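Local atomic coordinates of inositol-3-phosphate synthase (Caenorhabditis elegans, PDB entry 1VKO), a protein that binds nicotinamide-adenine-dinucleotide through a Rossmann-type domain, as befits an enzyme of the inositol-phosphate synthase family. Residues T77-V82 / L154-W159; I244-A249 / H295-S300; M345-I350 / Y420-F425. All blocks are in the same frame, centred on the assembly; numbering follows the deposited sequence.

Contacts 1 and 2 lie in one parallel sheet, that of the Rossmann-type domain, whereas contact 3 belongs to a separate mixed sheet. Strands 77-82 and 242-247 are neighbours, so contacts 1 and 2, with centres about 10 Å apart, join through backbone bonds. They illustrate how adjacent parallel strands place ligand-binding residues at their C-terminal ends, where both touch nicotinamide-adenine-dinucleotide. Helix 440-458 packs against both. Contact 3, whose centre is about 36 Å from that of contact 2 and 44 Å from that of contact 1, meets two other subunits. Along the chain the three follow in series: the two in the dinucleotide-binding sheet come first, then the one that takes part in the tetrameric assembly.

Contact 1 of 3, residues T77-V82 / L154-W159; sequences TGLLLV and LIISGW. With NAD (nicotinamide-adenine-dinucleotide), chain G.
Trp159 lies across Leu80 and Val82 at one end of this pair of parallel strands, and here the side chains pack closely. The indole CZ3 comes within 3.7 Å of Leu80 CB, while its CE3 is 3.8 Å from Val82 CG2, the ring meeting both aliphatic groups obliquely. Helix 220-238 closes in from the same face, where Asp230 takes the hydrogen bond of the indole NE1.

The other face is looser. Ile156 CG1 is 4.1 Å from Leu79 CB, and its CG2 is 4.4 Å from Leu81 CD1. Strand 154-159 is an edge strand of the sheet within this chain, and its middle remains partly exposed, through Ile156 on this face and through Ile155 and Ser157 on the face of Trp159.

Between these side chains the backbones are joined in regular parallel fashion. Leu79 N reaches Ile155 O at 2.7 Å, and Trp159 N bonds to Leu81 O at 2.9 Å. At Gly158 (phi 155°) a side chain would run into Leu81 O; with none there, the CA keeps a C-H...O contact of 3.2 Å with Leu81 O.

Val82 CG1 also stands 3.5 Å from C2A of nicotinamide-adenine-dinucleotide. At this end, then, main-chain hydrogen bonds hold the strands together, while the adenine meets a hydrocarbon branch of Val82 by van der Waals contact.

Contact 2 of 3, residues I244-A249 / H295-S300; sequences IVLWTA and HYINGS. With NAD (nicotinamide-adenine-dinucleotide), chain G.
Val245 and Tyr296 meet on adjacent parallel strands of the Rossmann-type sheet, joined by a beta-alpha-beta crossover that includes helix 281-291, which packs on both side chains.

Backbone hydrogen bonds hold the strands in register. Val245 N gives to His295 O at 2.7 Å and Trp247 N to Ile297 O at 2.8 Å, both nearly straight. Where the strands end, Gly299 N still reaches Trp247 O, but the bond is more bent, with 137° at the hydrogen.

Side-chain packing divides between the two faces. On one, Val245 CG1 approaches the edge of the Tyr296 ring near its plane, 3.3 Å from CD1; Tyr296 and Trp247 then run side by side, the phenol OH 3.3 Å from Trp247 CB. On the other, Leu246 CD1 rests 3.7 Å from Ile297 CB, and helix 440-458 touches Ile297 and Ile244.

Polar side chains gather at and beyond the strand ends. Asn298 OD1 accepts from Ser300 N in an Asx turn, the donor standing 60° out of the carbonyl plane, while Asn298 ND2 bonds to Gln302 O. After this turn Ser300 OG lies at the edge of the Trp247 indole, near its plane.

Hydrogen bonds to nicotinamide-adenine-dinucleotide come last: its ribose hydroxyl O3D donates to Ala249 O at 3.1 Å and shares a hydrogen bond with Ser300 OG at 3.0 Å.

Contact 3 of 3, residues M345-I350 / Y420-F425; sequences MKPESI and YICSIF
The Tyr420 ring has Ile350 CG2 over one face, a CH-pi contact 4.3 Å from the ring centroid and displaced toward the rim, and it also meets Phe336 edge-to-face. The second flat group is the Glu348 carboxylate, both of whose oxygens are approached from out of its plane: OE2 by Ser423 OG, which donates at 2.6 Å, and OE1 by Lys346 NZ, 2.8 Å away in a salt bridge. A bend at chi2 (-80°) puts Glu348 CD near Ser423 OG.

Glu348 itself belongs to a classic beta bulge between antiparallel strands of the mixed sheet. Glu348 and Ser349 both face Ile421, so Ile421 O is gripped twice, by Glu348 N at 2.7 Å and more loosely by Ser349 N at 3.3 Å. Before the bulge along strand 346-356, Lys346 and Ser423 form a hydrogen-bonded pair.

Helix 329-342 packs against the face bearing Tyr420, Ile350 and Cys422. Tyr409 of the third subunit touches Ile421 on the opposite face, and Glu348 as well, placing the bulge at an interface of the assembly. Where the strands run out, Met345 and Ile424 lie side by side, with Met345 CG tight against Ile424 CG2 at 3.4 Å.

Contact 1 of 3, residues T77-V82 / L154-W159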
loop_
_atom_site.group_PDB
_atom_site.type_symbol
_atom_site.label_atom_id
_atom_site.label_comp_id
_atom_site.label_asym_id
_atom_site.label_seq_id
_atom_site.Cartn_x
_atom_site.Cartn_y
_atom_site.Cartn_z
ATOM N N THR A 77 -21.468 -10.232 -38.497
ATOM C CA THR A 77 -21.851 -10.334 -37.074
ATOM C C THR A 77 -22.389 -9.057 -36.441
ATOM O O THR A 77 -21.723 -8.035 -36.406
ATOM C CB THR A 77 -20.642 -10.886 -36.282
ATOM O OG1 THR A 77 -20.415 -12.234 -36.701
ATOM C CG2 THR A 77 -20.922 -11.031 -34.791
ATOM N N GLY A 78 -23.614 -9.126 -35.943
ATOM C CA GLY A 78 -24.189 -8.001 -35.205
ATOM C C GLY A 78 -24.153 -8.291 -33.720
ATOM O O GLY A 78 -24.385 -9.432 -33.306
ATOM N N LEU A 79 -23.873 -7.253 -32.932
ATOM C CA LEU A 79 -23.926 -7.333 -31.455
ATOM C C LEU A 79 -24.906 -6.329 -30.890
ATOM O O LEU A 79 -24.833 -5.110 -31.193
ATOM C CB LEU A 79 -22.516 -7.158 -30.802
ATOM C CG LEU A 79 -22.387 -7.117 -29.255
ATOM C CD1 LEU A 79 -22.779 -8.448 -28.638
ATOM C CD2 LEU A 79 -20.981 -6.780 -28.816
ATOM N N LEU A 80 -25.805 -6.846 -30.052
ATOM C CA LEU A 80 -26.816 -6.033 -29.414
ATOM C C LEU A 80 -26.598 -5.941 -27.918
ATOM O O LEU A 80 -26.697 -6.957 -27.194
ATOM C CB LEU A 80 -28.220 -6.619 -29.655
ATOM C CG LEU A 80 -28.807 -6.629 -31.049
ATOM C CD1 LEU A 80 -29.829 -7.766 -31.181
ATOM C CD2 LEU A 80 -29.428 -5.289 -31.341
ATOM N N LEU A 81 -26.370 -4.729 -27.418
ATOM C CA LEU A 81 -26.063 -4.622 -25.983
ATOM C C LEU A 81 -27.235 -4.107 -25.234
ATOM O O LEU A 81 -27.862 -3.118 -25.634
ATOM C CB LEU A 81 -24.839 -3.737 -25.734
ATOM C CG LEU A 81 -23.565 -4.080 -26.525
ATOM C CD1 LEU A 81 -22.411 -3.131 -26.274
ATOM C CD2 LEU A 81 -23.127 -5.489 -26.208
ATOM N N VAL A 82 -27.541 -4.762 -24.140
ATOM C CA VAL A 82 -28.502 -4.196 -23.206
ATOM C C VAL A 82 -27.735 -3.322 -22.251
ATOM O O VAL A 82 -26.718 -3.745 -21.661
ATOM C CB VAL A 82 -29.313 -5.261 -22.485
ATOM C CG1 VAL A 82 -30.512 -4.621 -21.802
ATOM C CG2 VAL A 82 -29.755 -6.342 -23.487
ATOM N N LEU A 154 -17.545 -5.778 -36.124
ATOM C CA LEU A 154 -18.788 -5.947 -35.356
ATOM C C LEU A 154 -19.706 -4.777 -35.616
ATOM O O LEU A 154 -19.289 -3.626 -35.502
ATOM C CB LEU A 154 -18.519 -6.053 -33.849
ATOM C CG LEU A 154 -17.685 -7.170 -33.186
ATOM C CD1 LEU A 154 -17.457 -6.853 -31.679
ATOM C CD2 LEU A 154 -18.297 -8.588 -33.345
ATOM N N ILE A 155 -20.946 -5.073 -35.989
ATOM C CA ILE A 155 -21.983 -4.051 -36.104
ATOM C C ILE A 155 -22.769 -4.025 -34.804
ATOM O O ILE A 155 -23.316 -5.053 -34.391
ATOM C CB ILE A 155 -22.970 -4.414 -37.254
ATOM C CG1 ILE A 155 -22.318 -4.289 -38.644
ATOM C CG2 ILE A 155 -24.189 -3.529 -37.180
ATOM C CD1 ILE A 155 -21.847 -5.619 -39.261
ATOM N N ILE A 156 -22.907 -2.857 -34.188
ATOM C CA ILE A 156 -23.489 -2.786 -32.856
ATOM C C ILE A 156 -24.721 -1.883 -32.690
ATOM O O ILE A 156 -24.678 -0.710 -32.981
ATOM C CB ILE A 156 -22.416 -2.363 -31.851
ATOM C CG1 ILE A 156 -21.258 -3.359 -31.820
ATOM C CG2 ILE A 156 -23.043 -2.112 -30.474
ATOM C CD1 ILE A 156 -20.181 -3.017 -30.760
ATOM N N SER A 157 -25.813 -2.440 -32.189
ATOM C CA SER A 157 -26.920 -1.656 -31.691
ATOM C C SER A 157 -27.256 -2.131 -30.248
ATOM O O SER A 157 -26.437 -2.808 -29.598
ATOM C CB SER A 157 -28.123 -1.859 -32.598
ATOM O OG SER A 157 -29.177 -1.003 -32.202
ATOM N N GLY A 158 -28.440 -1.768 -29.767
ATOM C CA GLY A 158 -28.964 -2.267 -28.543
ATOM C C GLY A 158 -29.963 -1.346 -27.891
ATOM O O GLY A 158 -30.539 -0.478 -28.546
ATOM N N TRP A 159 -30.158 -1.542 -26.580
ATOM C CA TRP A 159 -31.243 -0.878 -25.869
ATOM C C TRP A 159 -30.810 -0.138 -24.615
ATOM O O TRP A 159 -29.855 -0.524 -23.951
ATOM C CB TRP A 159 -32.265 -1.889 -25.443
ATOM C CG TRP A 159 -32.818 -2.765 -26.521
ATOM C CD1 TRP A 159 -33.978 -2.575 -27.229
ATOM C CD2 TRP A 159 -32.276 -4.012 -26.960
ATOM N NE1 TRP A 159 -34.161 -3.619 -28.103
ATOM C CE2 TRP A 159 -33.133 -4.512 -27.963
ATOM C CE3 TRP A 159 -31.126 -4.748 -26.632
ATOM C CZ2 TRP A 159 -32.893 -5.731 -28.618
ATOM C CZ3 TRP A 159 -30.907 -5.959 -27.247
ATOM C CH2 TRP A 159 -31.782 -6.437 -28.247
HETATM P PA NAD G . -23.619 1.861 -16.307
HETATM O O1A NAD G . -24.594 2.396 -15.372
HETATM O O2A NAD G . -22.770 2.965 -16.785
HETATM O O5B NAD G . -24.424 1.121 -17.456
HETATM C C5B NAD G . -25.723 0.664 -17.227
HETATM C C4B NAD G . -26.592 1.181 -18.358
HETATM O O4B NAD G . -27.654 0.273 -18.551
HETATM C C3B NAD G . -27.214 2.512 -18.042
HETATM O O3B NAD G . -27.239 3.189 -19.289
HETATM C C2B NAD G . -28.648 2.227 -17.695
HETATM O O2B NAD G . -29.392 3.240 -18.369
HETATM C C1B NAD G . -28.892 0.906 -18.418
HETATM N N9A NAD G . -29.959 -0.011 -17.942
HETATM C C8A NAD G . -30.368 -0.307 -16.677
HETATM N N7A NAD G . -31.393 -1.186 -16.757
HETATM C C5A NAD G . -31.670 -1.473 -18.043
HETATM C C6A NAD G . -32.633 -2.271 -18.684
HETATM N N6A NAD G . -33.593 -2.945 -18.030
HETATM N N1A NAD G . -32.648 -2.311 -20.054
HETATM C C2A NAD G . -31.767 -1.565 -20.783
HETATM N N3A NAD G . -30.874 -0.768 -20.143
HETATM C C4A NAD G . -30.797 -0.714 -18.797
HETATM O O3 NAD G . -22.739 0.667 -15.653
HETATM P PN NAD G . -21.509 0.051 -16.455
HETATM O O1N NAD G . -21.768 0.285 -17.900
HETATM O O2N NAD G . -20.283 0.581 -15.853
HETATM O O5D NAD G . -21.634 -1.558 -16.292
HETATM C C5D NAD G . -22.869 -2.219 -16.503
HETATM C C4D NAD G . -22.975 -3.597 -15.824
HETATM O O4D NAD G . -21.817 -4.357 -16.071
HETATM C C3D NAD G . -23.139 -3.536 -14.301
HETATM O O3D NAD G . -24.066 -4.511 -13.912
HETATM C C2D NAD G . -21.812 -4.034 -13.787
HETATM O O2D NAD G . -21.859 -4.725 -12.549
HETATM C C1D NAD G . -21.424 -4.996 -14.876
HETATM N N1N NAD G . -19.993 -5.223 -14.706
HETATM C C2N NAD G . -19.121 -4.189 -14.843
HETATM C C3N NAD G . -17.778 -4.423 -14.648
HETATM C C7N NAD G . -16.858 -3.388 -15.175
HETATM O O7N NAD G . -17.486 -2.237 -15.708
HETATM N N7N NAD G . -15.534 -3.588 -15.146
HETATM C C4N NAD G . -17.302 -5.710 -14.330
HETATM C C5N NAD G . -18.204 -6.738 -14.177
HETATM C C6N NAD G . -19.572 -6.483 -14.361
#

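Contact 2 of 3, residues I244-A249 / H295-S300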
loop_
_atom_site.group_PDB
_atom_site.type_symbol
_atom_site.label_atom_id
_atom_site.label_comp_id
_atom_site.label_asym_id
_atom_site.label_seq_id
_atom_site.Cartn_x
_atom_site.Cartn_y
_atom_site.Cartn_z
ATOM N N ILE A 244 -25.495 -11.724 -31.700
ATOM C CA ILE A 244 -25.195 -11.959 -30.299
ATOM C C ILE A 244 -25.841 -10.835 -29.505
ATOM O O ILE A 244 -25.731 -9.653 -29.879
ATOM C CB ILE A 244 -23.670 -11.990 -30.036
ATOM C CG1 ILE A 244 -23.008 -13.081 -30.841
ATOM C CG2 ILE A 244 -23.359 -12.196 -28.504
ATOM C CD1 ILE A 244 -21.544 -12.720 -31.248
ATOM N N VAL A 245 -26.545 -11.222 -28.439
ATOM C CA VAL A 245 -27.105 -10.293 -27.496
ATOM C C VAL A 245 -26.327 -10.379 -26.183
ATOM O O VAL A 245 -26.006 -11.477 -25.690
ATOM C CB VAL A 245 -28.564 -10.597 -27.231
ATOM C CG1 VAL A 245 -29.067 -9.818 -25.931
ATOM C CG2 VAL A 245 -29.377 -10.273 -28.474
ATOM N N LEU A 246 -26.018 -9.222 -25.611
ATOM C CA LEU A 246 -25.157 -9.199 -24.434
ATOM C C LEU A 246 -25.638 -8.167 -23.431
ATOM O O LEU A 246 -25.871 -6.989 -23.775
ATOM C CB LEU A 246 -23.692 -8.938 -24.844
ATOM C CG LEU A 246 -22.614 -8.965 -23.766
ATOM C CD1 LEU A 246 -21.245 -9.512 -24.307
ATOM C CD2 LEU A 246 -22.470 -7.564 -23.143
ATOM N N TRP A 247 -25.791 -8.628 -22.190
ATOM C CA TRP A 247 -26.236 -7.800 -21.104
ATOM C C TRP A 247 -25.068 -7.073 -20.417
ATOM O O TRP A 247 -24.187 -7.692 -19.764
ATOM C CB TRP A 247 -26.990 -8.662 -20.082
ATOM C CG TRP A 247 -27.522 -7.850 -18.948
ATOM C CD1 TRP A 247 -26.813 -7.350 -17.883
ATOM C CD2 TRP A 247 -28.873 -7.408 -18.773
ATOM N NE1 TRP A 247 -27.644 -6.625 -17.062
ATOM C CE2 TRP A 247 -28.913 -6.639 -17.581
ATOM C CE3 TRP A 247 -30.065 -7.569 -19.515
ATOM C CZ2 TRP A 247 -30.098 -6.061 -17.098
ATOM C CZ3 TRP A 247 -31.219 -6.955 -19.064
ATOM C CH2 TRP A 247 -31.233 -6.229 -17.844
ATOM N N THR A 248 -25.100 -5.758 -20.530
ATOM C CA THR A 248 -24.175 -4.885 -19.849
ATOM C C THR A 248 -24.946 -3.653 -19.334
ATOM O O THR A 248 -24.435 -2.524 -19.335
ATOM C CB THR A 248 -22.967 -4.489 -20.765
ATOM O OG1 THR A 248 -22.111 -3.592 -20.052
ATOM C CG2 THR A 248 -23.386 -3.668 -22.034
ATOM N N ALA A 249 -26.188 -3.893 -18.909
ATOM C CA ALA A 249 -26.993 -2.932 -18.153
ATOM C C ALA A 249 -26.858 -3.148 -16.621
ATOM O O ALA A 249 -26.106 -3.981 -16.177
ATOM C CB ALA A 249 -28.462 -3.057 -18.584
ATOM N N HIS A 295 -27.397 -15.564 -29.844
ATOM C CA HIS A 295 -26.775 -16.117 -28.651
ATOM C C HIS A 295 -26.858 -15.044 -27.576
ATOM O O HIS A 295 -27.012 -13.850 -27.870
ATOM C CB HIS A 295 -25.306 -16.499 -28.905
ATOM C CG HIS A 295 -25.090 -17.269 -30.172
ATOM N ND1 HIS A 295 -25.426 -18.596 -30.302
ATOM C CD2 HIS A 295 -24.564 -16.900 -31.360
ATOM C CE1 HIS A 295 -25.146 -19.006 -31.523
ATOM N NE2 HIS A 295 -24.605 -18.000 -32.182
ATOM N N TYR A 296 -26.747 -15.469 -26.334
ATOM C CA TYR A 296 -26.944 -14.558 -25.242
ATOM C C TYR A 296 -25.841 -14.658 -24.184
ATOM O O TYR A 296 -25.599 -15.763 -23.609
ATOM C CB TYR A 296 -28.338 -14.761 -24.626
ATOM C CG TYR A 296 -28.656 -13.697 -23.598
ATOM C CD1 TYR A 296 -29.146 -12.444 -23.970
ATOM C CD2 TYR A 296 -28.425 -13.930 -22.269
ATOM C CE1 TYR A 296 -29.412 -11.468 -23.002
ATOM C CE2 TYR A 296 -28.649 -12.967 -21.321
ATOM C CZ TYR A 296 -29.168 -11.765 -21.658
ATOM O OH TYR A 296 -29.409 -10.829 -20.632
ATOM N N ILE A 297 -25.183 -13.509 -23.952
ATOM C CA ILE A 297 -24.154 -13.334 -22.890
ATOM C C ILE A 297 -24.580 -12.416 -21.750
ATOM O O ILE A 297 -25.036 -11.278 -21.985
ATOM C CB ILE A 297 -22.799 -12.785 -23.471
ATOM C CG1 ILE A 297 -22.386 -13.494 -24.776
ATOM C CG2 ILE A 297 -21.668 -12.801 -22.385
ATOM C CD1 ILE A 297 -22.214 -14.976 -24.662
ATOM N N ASN A 298 -24.412 -12.913 -20.521
ATOM C CA ASN A 298 -24.721 -12.187 -19.294
ATOM C C ASN A 298 -23.437 -11.666 -18.621
ATOM O O ASN A 298 -22.687 -12.461 -18.027
ATOM C CB ASN A 298 -25.455 -13.107 -18.303
ATOM C CG ASN A 298 -25.696 -12.434 -16.914
ATOM O OD1 ASN A 298 -25.820 -11.216 -16.811
ATOM N ND2 ASN A 298 -25.770 -13.245 -15.859
ATOM N N GLY A 299 -23.224 -10.348 -18.713
ATOM C CA GLY A 299 -22.051 -9.654 -18.221
ATOM C C GLY A 299 -22.200 -9.204 -16.776
ATOM O O GLY A 299 -21.256 -8.663 -16.178
ATOM N N SER A 300 -23.377 -9.455 -16.197
ATOM C CA SER A 300 -23.692 -8.994 -14.847
ATOM C C SER A 300 -23.904 -10.180 -13.888
ATOM O O SER A 300 -23.957 -11.345 -14.317
ATOM C CB SER A 300 -24.921 -8.095 -14.855
ATOM O OG SER A 300 -24.689 -6.924 -15.614
HETATM P PA NAD G . -23.619 1.861 -16.307
HETATM O O1A NAD G . -24.594 2.396 -15.372
HETATM O O2A NAD G . -22.770 2.965 -16.785
HETATM O O5B NAD G . -24.424 1.121 -17.456
HETATM C C5B NAD G . -25.723 0.664 -17.227
HETATM C C4B NAD G . -26.592 1.181 -18.358
HETATM O O4B NAD G . -27.654 0.273 -18.551
HETATM C C3B NAD G . -27.214 2.512 -18.042
HETATM O O3B NAD G . -27.239 3.189 -19.289
HETATM C C2B NAD G . -28.648 2.227 -17.695
HETATM O O2B NAD G . -29.392 3.240 -18.369
HETATM C C1B NAD G . -28.892 0.906 -18.418
HETATM N N9A NAD G . -29.959 -0.011 -17.942
HETATM C C8A NAD G . -30.368 -0.307 -16.677
HETATM N N7A NAD G . -31.393 -1.186 -16.757
HETATM C C5A NAD G . -31.670 -1.473 -18.043
HETATM C C6A NAD G . -32.633 -2.271 -18.684
HETATM N N6A NAD G . -33.593 -2.945 -18.030
HETATM N N1A NAD G . -32.648 -2.311 -20.054
HETATM C C2A NAD G . -31.767 -1.565 -20.783
HETATM N N3A NAD G . -30.874 -0.768 -20.143
HETATM C C4A NAD G . -30.797 -0.714 -18.797
HETATM O O3 NAD G . -22.739 0.667 -15.653
HETATM P PN NAD G . -21.509 0.051 -16.455
HETATM O O1N NAD G . -21.768 0.285 -17.900
HETATM O O2N NAD G . -20.283 0.581 -15.853
HETATM O O5D NAD G . -21.634 -1.558 -16.292
HETATM C C5D NAD G . -22.869 -2.219 -16.503
HETATM C C4D NAD G . -22.975 -3.597 -15.824
HETATM O O4D NAD G . -21.817 -4.357 -16.071
HETATM C C3D NAD G . -23.139 -3.536 -14.301
HETATM O O3D NAD G . -24.066 -4.511 -13.912
HETATM C C2D NAD G . -21.812 -4.034 -13.787
HETATM O O2D NAD G . -21.859 -4.725 -12.549
HETATM C C1D NAD G . -21.424 -4.996 -14.876
HETATM N N1N NAD G . -19.993 -5.223 -14.706
HETATM C C2N NAD G . -19.121 -4.189 -14.843
HETATM C C3N NAD G . -17.778 -4.423 -14.648
HETATM C C7N NAD G . -16.858 -3.388 -15.175
HETATM O O7N NAD G . -17.486 -2.237 -15.708
HETATM N N7N NAD G . -15.534 -3.588 -15.146
HETATM C C4N NAD G . -17.302 -5.710 -14.330
HETATM C C5N NAD G . -18.204 -6.738 -14.177
HETATM C C6N NAD G . -19.572 -6.483 -14.361
#

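Contact 3 of 3, residues M345-I350 / Y420-F425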
loop_
_atom_site.group_PDB
_atom_site.type_symbol
_atom_site.label_atom_id
_atom_site.label_comp_id
_atom_site.label_asym_id
_atom_site.label_seq_id
_atom_site.Cartn_x
_atom_site.Cartn_y
_atom_site.Cartn_z
ATOM N N MET A 345 1.295 -22.995 -0.425
ATOM C CA MET A 345 0.952 -21.901 0.502
ATOM C C MET A 345 -0.546 -21.892 0.835
ATOM O O MET A 345 -1.378 -21.922 -0.073
ATOM C CB MET A 345 1.263 -20.546 -0.174
ATOM C CG MET A 345 2.355 -19.715 0.451
ATOM S SD MET A 345 3.974 -19.729 -0.346
ATOM C CE MET A 345 3.609 -18.675 -1.759
ATOM N N LYS A 346 -0.886 -21.773 2.119
ATOM C CA LYS A 346 -2.301 -21.743 2.581
ATOM C C LYS A 346 -2.838 -20.324 2.774
ATOM O O LYS A 346 -2.535 -19.701 3.782
ATOM C CB LYS A 346 -2.434 -22.495 3.910
ATOM C CG LYS A 346 -3.841 -22.964 4.264
ATOM C CD LYS A 346 -3.827 -23.605 5.666
ATOM C CE LYS A 346 -5.248 -23.866 6.193
ATOM N NZ LYS A 346 -6.167 -22.695 5.903
ATOM N N PRO A 347 -3.633 -19.811 1.824
ATOM C CA PRO A 347 -4.418 -18.595 2.062
ATOM C C PRO A 347 -5.261 -18.758 3.325
ATOM O O PRO A 347 -5.970 -19.754 3.467
ATOM C CB PRO A 347 -5.337 -18.519 0.846
ATOM C CG PRO A 347 -4.575 -19.255 -0.247
ATOM C CD PRO A 347 -3.844 -20.358 0.470
ATOM N N GLU A 348 -5.156 -17.802 4.245
ATOM C CA GLU A 348 -5.837 -17.881 5.537
ATOM C C GLU A 348 -6.954 -16.831 5.661
ATOM O O GLU A 348 -7.940 -17.008 6.404
ATOM C CB GLU A 348 -4.825 -17.656 6.663
ATOM C CG GLU A 348 -3.718 -18.681 6.744
ATOM C CD GLU A 348 -4.152 -19.968 7.420
ATOM O OE1 GLU A 348 -5.305 -20.417 7.241
ATOM O OE2 GLU A 348 -3.323 -20.533 8.134
ATOM N N SER A 349 -6.760 -15.743 4.926
ATOM C CA SER A 349 -7.545 -14.549 5.039
ATOM C C SER A 349 -7.461 -13.829 3.691
ATOM O O SER A 349 -6.362 -13.549 3.195
ATOM C CB SER A 349 -6.971 -13.676 6.167
ATOM O OG SER A 349 -7.955 -12.814 6.715
ATOM N N ILE A 350 -8.610 -13.563 3.073
ATOM C CA ILE A 350 -8.655 -12.738 1.852
ATOM C C ILE A 350 -9.654 -11.595 2.064
ATOM O O ILE A 350 -10.840 -11.833 2.210
ATOM C CB ILE A 350 -9.018 -13.563 0.561
ATOM C CG1 ILE A 350 -8.036 -14.725 0.306
ATOM C CG2 ILE A 350 -9.026 -12.654 -0.681
ATOM C CD1 ILE A 350 -8.374 -15.536 -0.933
ATOM N N TYR A 420 -4.025 -10.117 1.303
ATOM C CA TYR A 420 -3.895 -11.593 1.377
ATOM C C TYR A 420 -2.927 -12.010 2.494
ATOM O O TYR A 420 -1.780 -11.547 2.540
ATOM C CB TYR A 420 -3.407 -12.180 0.051
ATOM C CG TYR A 420 -4.334 -11.964 -1.156
ATOM C CD1 TYR A 420 -4.531 -10.682 -1.721
ATOM C CD2 TYR A 420 -4.969 -13.066 -1.765
ATOM C CE1 TYR A 420 -5.401 -10.509 -2.868
ATOM C CE2 TYR A 420 -5.835 -12.902 -2.899
ATOM C CZ TYR A 420 -6.034 -11.636 -3.435
ATOM O OH TYR A 420 -6.852 -11.533 -4.522
ATOM N N ILE A 421 -3.402 -12.880 3.391
ATOM C CA ILE A 421 -2.573 -13.458 4.454
ATOM C C ILE A 421 -2.510 -14.975 4.301
ATOM O O ILE A 421 -3.542 -15.663 4.335
ATOM C CB ILE A 421 -3.110 -13.127 5.856
ATOM C CG1 ILE A 421 -3.260 -11.611 6.037
ATOM C CG2 ILE A 421 -2.193 -13.767 6.906
ATOM C CD1 ILE A 421 -4.102 -11.196 7.241
ATOM N N CYS A 422 -1.294 -15.484 4.169
ATOM C CA CYS A 422 -1.080 -16.897 3.946
ATOM C C CYS A 422 -0.269 -17.418 5.074
ATOM O O CYS A 422 0.515 -16.687 5.662
ATOM C CB CYS A 422 -0.308 -17.136 2.640
ATOM S SG CYS A 422 -1.281 -16.676 1.210
ATOM N N SER A 423 -0.468 -18.693 5.371
ATOM C CA SER A 423 0.465 -19.445 6.209
ATOM C C SER A 423 1.434 -20.224 5.292
ATOM O O SER A 423 1.043 -20.845 4.288
ATOM C CB SER A 423 -0.281 -20.350 7.198
ATOM O OG SER A 423 -1.355 -21.011 6.548
ATOM N N ILE A 424 2.713 -20.122 5.627
ATOM C CA ILE A 424 3.809 -20.710 4.845
ATOM C C ILE A 424 4.565 -21.716 5.746
ATOM O O ILE A 424 4.027 -22.152 6.757
ATOM C CB ILE A 424 4.724 -19.551 4.268
ATOM C CG1 ILE A 424 5.317 -18.674 5.387
ATOM C CG2 ILE A 424 3.910 -18.632 3.246
ATOM C CD1 ILE A 424 6.496 -17.774 4.961
ATOM N N PHE A 425 5.790 -22.077 5.372
ATOM C CA PHE A 425 6.684 -22.928 6.153
ATOM C C PHE A 425 6.738 -22.662 7.687
ATOM O O PHE A 425 6.975 -21.526 8.141
ATOM C CB PHE A 425 8.094 -22.801 5.555
ATOM C CG PHE A 425 9.076 -23.881 6.020
ATOM C CD1 PHE A 425 8.818 -25.228 5.790
ATOM C CD2 PHE A 425 10.280 -23.532 6.630
ATOM C CE1 PHE A 425 9.732 -26.221 6.197
ATOM C CE2 PHE A 425 11.210 -24.517 7.021
ATOM C CZ PHE A 425 10.923 -25.862 6.800
#